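Local coordinates for protein 2-(acetamidomethylene)succinate hydrolase (Mesorhizobium loti, PDB 3KXP) that catalyses the last step of vitamin B6 degradation, hydrolysing (E)-2-(acetamidomethylene)succinate to succinic semialdehyde, acetate, ammonia and carbon dioxide, at residues I55-L60 / D101-G106; L70-H75 / R129-G134. All coordinates share one frame; numbering follows the deposited sequence.

Interaction 1 (I55-L60 / D101-G106); sequences IGRITL and DQRGHG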
# COMPACT_ATOMS: atom_id res chain seq x y z
N ILE A 55 -22.39 -5.91 23.36
CA ILE A 55 -21.56 -4.72 23.35
C ILE A 55 -22.38 -3.51 23.79
O ILE A 55 -22.02 -2.36 23.53
CB ILE A 55 -20.96 -4.46 21.94
CG1 ILE A 55 -22.08 -4.16 20.94
CG2 ILE A 55 -20.14 -5.66 21.50
CD1 ILE A 55 -21.59 -3.67 19.57
N GLY A 56 -23.50 -3.79 24.45
CA GLY A 56 -24.36 -2.74 24.95
C GLY A 56 -25.45 -2.34 23.98
O GLY A 56 -26.61 -2.74 24.13
N ARG A 57 -25.09 -1.54 22.99
CA ARG A 57 -26.04 -1.05 22.00
C ARG A 57 -26.71 -2.20 21.25
O ARG A 57 -27.78 -2.02 20.68
CB ARG A 57 -25.33 -0.10 21.02
CG ARG A 57 -23.95 -0.58 20.57
CD ARG A 57 -23.21 0.45 19.70
NE ARG A 57 -23.79 0.58 18.36
CZ ARG A 57 -24.60 1.57 17.99
NH1 ARG A 57 -24.94 2.51 18.86
NH2 ARG A 57 -25.09 1.60 16.76
N ILE A 58 -26.08 -3.37 21.27
CA ILE A 58 -26.62 -4.54 20.58
C ILE A 58 -25.75 -5.75 20.88
O ILE A 58 -24.70 -5.63 21.50
CB ILE A 58 -26.65 -4.29 19.03
CG1 ILE A 58 -27.30 -5.48 18.32
CG2 ILE A 58 -25.24 -4.09 18.50
CD1 ILE A 58 -27.48 -5.27 16.82
N THR A 59 -26.21 -6.93 20.46
CA THR A 59 -25.45 -8.16 20.67
C THR A 59 -25.06 -8.70 19.30
O THR A 59 -25.90 -8.81 18.40
CB THR A 59 -26.28 -9.21 21.44
OG1 THR A 59 -26.61 -8.70 22.74
CG2 THR A 59 -25.49 -10.52 21.60
N LEU A 60 -23.78 -9.04 19.14
CA LEU A 60 -23.28 -9.55 17.87
C LEU A 60 -22.65 -10.92 18.01
O LEU A 60 -22.07 -11.24 19.04
CB LEU A 60 -22.24 -8.59 17.30
CG LEU A 60 -22.69 -7.16 17.02
CD1 LEU A 60 -21.50 -6.31 16.59
CD2 LEU A 60 -23.77 -7.17 15.95
N ASP A 101 -20.46 -11.13 12.63
CA ASP A 101 -21.72 -11.18 11.91
C ASP A 101 -22.25 -9.80 12.22
O ASP A 101 -22.44 -9.45 13.38
CB ASP A 101 -22.65 -12.25 12.50
CG ASP A 101 -22.34 -13.63 11.96
OD1 ASP A 101 -22.93 -14.61 12.47
OD2 ASP A 101 -21.52 -13.73 11.02
N GLN A 102 -22.46 -8.98 11.20
CA GLN A 102 -22.94 -7.64 11.49
C GLN A 102 -24.46 -7.60 11.67
O GLN A 102 -25.16 -8.53 11.28
CB GLN A 102 -22.46 -6.69 10.40
CG GLN A 102 -20.94 -6.68 10.32
CD GLN A 102 -20.42 -5.97 9.10
OE1 GLN A 102 -20.12 -4.78 9.14
NE2 GLN A 102 -20.31 -6.71 8.00
N ARG A 103 -24.94 -6.53 12.29
CA ARG A 103 -26.36 -6.38 12.54
C ARG A 103 -27.20 -6.72 11.32
O ARG A 103 -26.88 -6.33 10.19
CB ARG A 103 -26.68 -4.96 13.01
CG ARG A 103 -26.48 -3.89 11.95
CD ARG A 103 -27.10 -2.59 12.43
NE ARG A 103 -26.57 -2.22 13.73
CZ ARG A 103 -27.23 -1.48 14.62
NH1 ARG A 103 -26.66 -1.19 15.79
NH2 ARG A 103 -28.45 -1.06 14.36
N GLY A 104 -28.29 -7.45 11.56
CA GLY A 104 -29.18 -7.85 10.49
C GLY A 104 -28.73 -9.12 9.80
O GLY A 104 -29.47 -9.69 8.99
N HIS A 105 -27.53 -9.60 10.14
CA HIS A 105 -26.98 -10.79 9.50
C HIS A 105 -26.65 -11.93 10.46
O HIS A 105 -26.67 -11.77 11.68
CB HIS A 105 -25.69 -10.44 8.74
CG HIS A 105 -25.84 -9.31 7.76
ND1 HIS A 105 -26.08 -8.01 8.14
CD2 HIS A 105 -25.73 -9.29 6.41
CE1 HIS A 105 -26.10 -7.24 7.07
NE2 HIS A 105 -25.89 -7.99 6.01
N GLY A 106 -26.31 -13.07 9.87
CA GLY A 106 -25.92 -14.24 10.63
C GLY A 106 -26.69 -14.49 11.90
O GLY A 106 -27.92 -14.45 11.91
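Ile58, Leu60 and Arg57 meet Arg103 and the backbone leading into it, where the turn before strand 59-65 of this alpha/beta hydrolase fold and the strand's first residues face the loop that follows strand 96-100. In Ile58 CG1 is anti to the backbone N (chi1 -176°), and a chi2 of 175° extends CD1 to 3.9 Å from CB of Arg103. That methyl also lies over one face of the Arg103 guanidinium, 4.1 Å above its plane and toward the rim. Leu60 packs its CD2 against main chain instead, 3.7 Å from Asp101 O and 3.9 Å from Arg103 N. The two arginines cross at about a right angle, with Arg57 NH2 3.3 Å from Arg103 NH1. Both are donors, so the pair is not a bond. Asp123 of helix 117-131 forms salt bridges to NE of both arginines, which would offset the like charges. Further back, a type II turn from Gln102 to His105 shapes the loop, with Gly104 at its third position, and the backbone bond from His105 N to Gln102 O closes it. His105 ND1 donates to Arg103 O at 2.8 Å, approaching from above that carbonyl's plane while the oxygen stays in the plane of the imidazole.

Interaction 2 (L70-H75 / R129-G134); sequences LMLFFH and RTLARG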
# COMPACT_ATOMS: atom_id res chain seq x y z
N LEU A 70 -5.29 -7.41 17.62
CA LEU A 70 -6.63 -7.66 17.15
C LEU A 70 -6.86 -7.31 15.67
O LEU A 70 -6.47 -6.24 15.21
CB LEU A 70 -7.64 -6.91 18.01
CG LEU A 70 -9.11 -7.14 17.67
CD1 LEU A 70 -9.47 -8.60 17.90
CD2 LEU A 70 -9.98 -6.22 18.53
N MSE A 71 -7.51 -8.22 14.96
CA MSE A 71 -7.83 -8.02 13.55
C MSE A 71 -9.27 -8.47 13.32
O MSE A 71 -9.57 -9.67 13.40
CB MSE A 71 -6.88 -8.82 12.67
CG MSE A 71 -6.98 -8.46 11.21
SE MSE A 71 -5.63 -9.35 10.15
CE MSE A 71 -4.12 -8.22 10.59
N LEU A 72 -10.15 -7.52 13.03
CA LEU A 72 -11.57 -7.81 12.82
C LEU A 72 -11.96 -7.89 11.35
O LEU A 72 -11.51 -7.08 10.54
CB LEU A 72 -12.41 -6.75 13.53
CG LEU A 72 -12.10 -6.60 15.02
CD1 LEU A 72 -12.88 -5.44 15.61
CD2 LEU A 72 -12.44 -7.90 15.75
N PHE A 73 -12.81 -8.85 11.01
CA PHE A 73 -13.26 -9.03 9.63
C PHE A 73 -14.77 -8.81 9.47
O PHE A 73 -15.57 -9.42 10.19
CB PHE A 73 -12.90 -10.43 9.14
CG PHE A 73 -11.43 -10.73 9.12
CD1 PHE A 73 -10.73 -10.92 10.31
CD2 PHE A 73 -10.76 -10.90 7.92
CE1 PHE A 73 -9.37 -11.28 10.29
CE2 PHE A 73 -9.41 -11.27 7.89
CZ PHE A 73 -8.72 -11.46 9.08
N PHE A 74 -15.15 -7.97 8.52
CA PHE A 74 -16.56 -7.66 8.28
C PHE A 74 -17.02 -7.99 6.85
O PHE A 74 -16.53 -7.41 5.88
CB PHE A 74 -16.82 -6.19 8.58
CG PHE A 74 -16.36 -5.77 9.94
CD1 PHE A 74 -15.01 -5.49 10.18
CD2 PHE A 74 -17.26 -5.67 11.00
CE1 PHE A 74 -14.57 -5.13 11.45
CE2 PHE A 74 -16.83 -5.31 12.28
CZ PHE A 74 -15.48 -5.03 12.50
N HIS A 75 -17.98 -8.91 6.75
CA HIS A 75 -18.55 -9.39 5.49
C HIS A 75 -19.38 -8.38 4.68
O HIS A 75 -19.68 -7.28 5.15
CB HIS A 75 -19.42 -10.61 5.80
CG HIS A 75 -20.61 -10.28 6.66
ND1 HIS A 75 -21.72 -9.64 6.16
CD2 HIS A 75 -20.80 -10.39 7.99
CE1 HIS A 75 -22.55 -9.36 7.15
NE2 HIS A 75 -22.01 -9.80 8.27
N ARG A 129 -14.20 -1.67 21.90
CA ARG A 129 -14.16 -1.30 23.31
C ARG A 129 -14.49 -2.49 24.21
O ARG A 129 -13.79 -2.75 25.19
CB ARG A 129 -15.16 -0.18 23.60
CG ARG A 129 -14.70 1.19 23.18
CD ARG A 129 -15.89 2.10 23.01
NE ARG A 129 -15.51 3.44 22.58
CZ ARG A 129 -16.35 4.33 22.06
NH1 ARG A 129 -17.63 4.00 21.91
NH2 ARG A 129 -15.93 5.53 21.71
N THR A 130 -15.55 -3.22 23.86
CA THR A 130 -15.98 -4.37 24.64
C THR A 130 -14.93 -5.48 24.66
O THR A 130 -14.78 -6.16 25.67
CB THR A 130 -17.30 -4.93 24.11
OG1 THR A 130 -18.31 -3.92 24.21
CG2 THR A 130 -17.74 -6.16 24.91
N LEU A 131 -14.22 -5.66 23.56
CA LEU A 131 -13.20 -6.70 23.50
C LEU A 131 -11.98 -6.26 24.29
O LEU A 131 -11.19 -7.09 24.75
CB LEU A 131 -12.80 -6.99 22.06
CG LEU A 131 -13.86 -7.62 21.15
CD1 LEU A 131 -13.26 -7.85 19.77
CD2 LEU A 131 -14.34 -8.94 21.76
N ALA A 132 -11.82 -4.95 24.43
CA ALA A 132 -10.70 -4.34 25.15
C ALA A 132 -9.39 -5.11 24.98
O ALA A 132 -8.78 -5.53 25.96
CB ALA A 132 -11.05 -4.22 26.63
N ARG A 133 -8.98 -5.30 23.73
CA ARG A 133 -7.73 -5.99 23.44
C ARG A 133 -6.82 -5.10 22.61
O ARG A 133 -5.93 -5.58 21.92
CB ARG A 133 -8.00 -7.29 22.68
CG ARG A 133 -8.99 -8.21 23.37
CD ARG A 133 -9.05 -9.57 22.70
NE ARG A 133 -10.24 -10.31 23.11
CZ ARG A 133 -10.51 -11.56 22.76
NH1 ARG A 133 -9.67 -12.23 21.99
NH2 ARG A 133 -11.64 -12.14 23.17
N GLY A 134 -7.06 -3.79 22.67
CA GLY A 134 -6.26 -2.85 21.91
C GLY A 134 -6.92 -2.47 20.60
O GLY A 134 -7.91 -3.07 20.20
O HOH W 1 -4.75 -5.04 19.29
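Leu70, at the start of strand 70-74, meets Leu131 and the backbone that runs on from helix 117-131. Its CG stands anti to the backbone N (chi1 -177°), and the branch beyond it sends CD2 to within 3.9 Å of CD1 of Leu131, the two side chains crossing at about a right angle. The same CD2 lies 4.1 Å from Gly134 O. A water links the backbones here: Leu70 N donates to it at 2.9 Å, and the water lies 2.9 Å from Arg133 O and can donate to it. This is the strand-and-helix layering of the alpha/beta hydrolase fold, with the C-terminal end of helix 117-131 laid on one face of the central sheet before the chain turns into strand 136-141, the parallel neighbour of strand 70-74. Leu72, two residues on and on the same face of the strand, brings its end toward the helix and slides past Leu131 in the opposite direction, its CD2 4.1 Å from CD1 of Leu131. Leu72 also packs on Leu127 and Ile128, and Phe74 continues the row onto Ile124, one turn after another along the helix. Beyond the helix end, Arg133 sends NH2 to a salt bridge with Glu64.

Overall arrangement
The centres of interactions 1 and 2 lie 13 Å apart, and both reach the same mixed sheet. Along the chain their segments alternate: 55-60, 70-75, 101-106, then 129-134. Helix 117-131 serves both, carrying the aspartate shared by the arginines of interaction 1 and ending in interaction 2. The contacts also touch directly. His75 NE2 lies 3.1 Å from Gln102 N, a probable hydrogen bond between the loops after strands 70-74 and 96-100, and Ile55 meets Thr130 on the helix. The side chain of Gln102 touches what is probably the nucleophile elbow around Ser142, the inferred nucleophile, and is about 4 Å from that of Leu143, a chloride-binding residue, whereas interaction 2 is core packing away from the annotated sites.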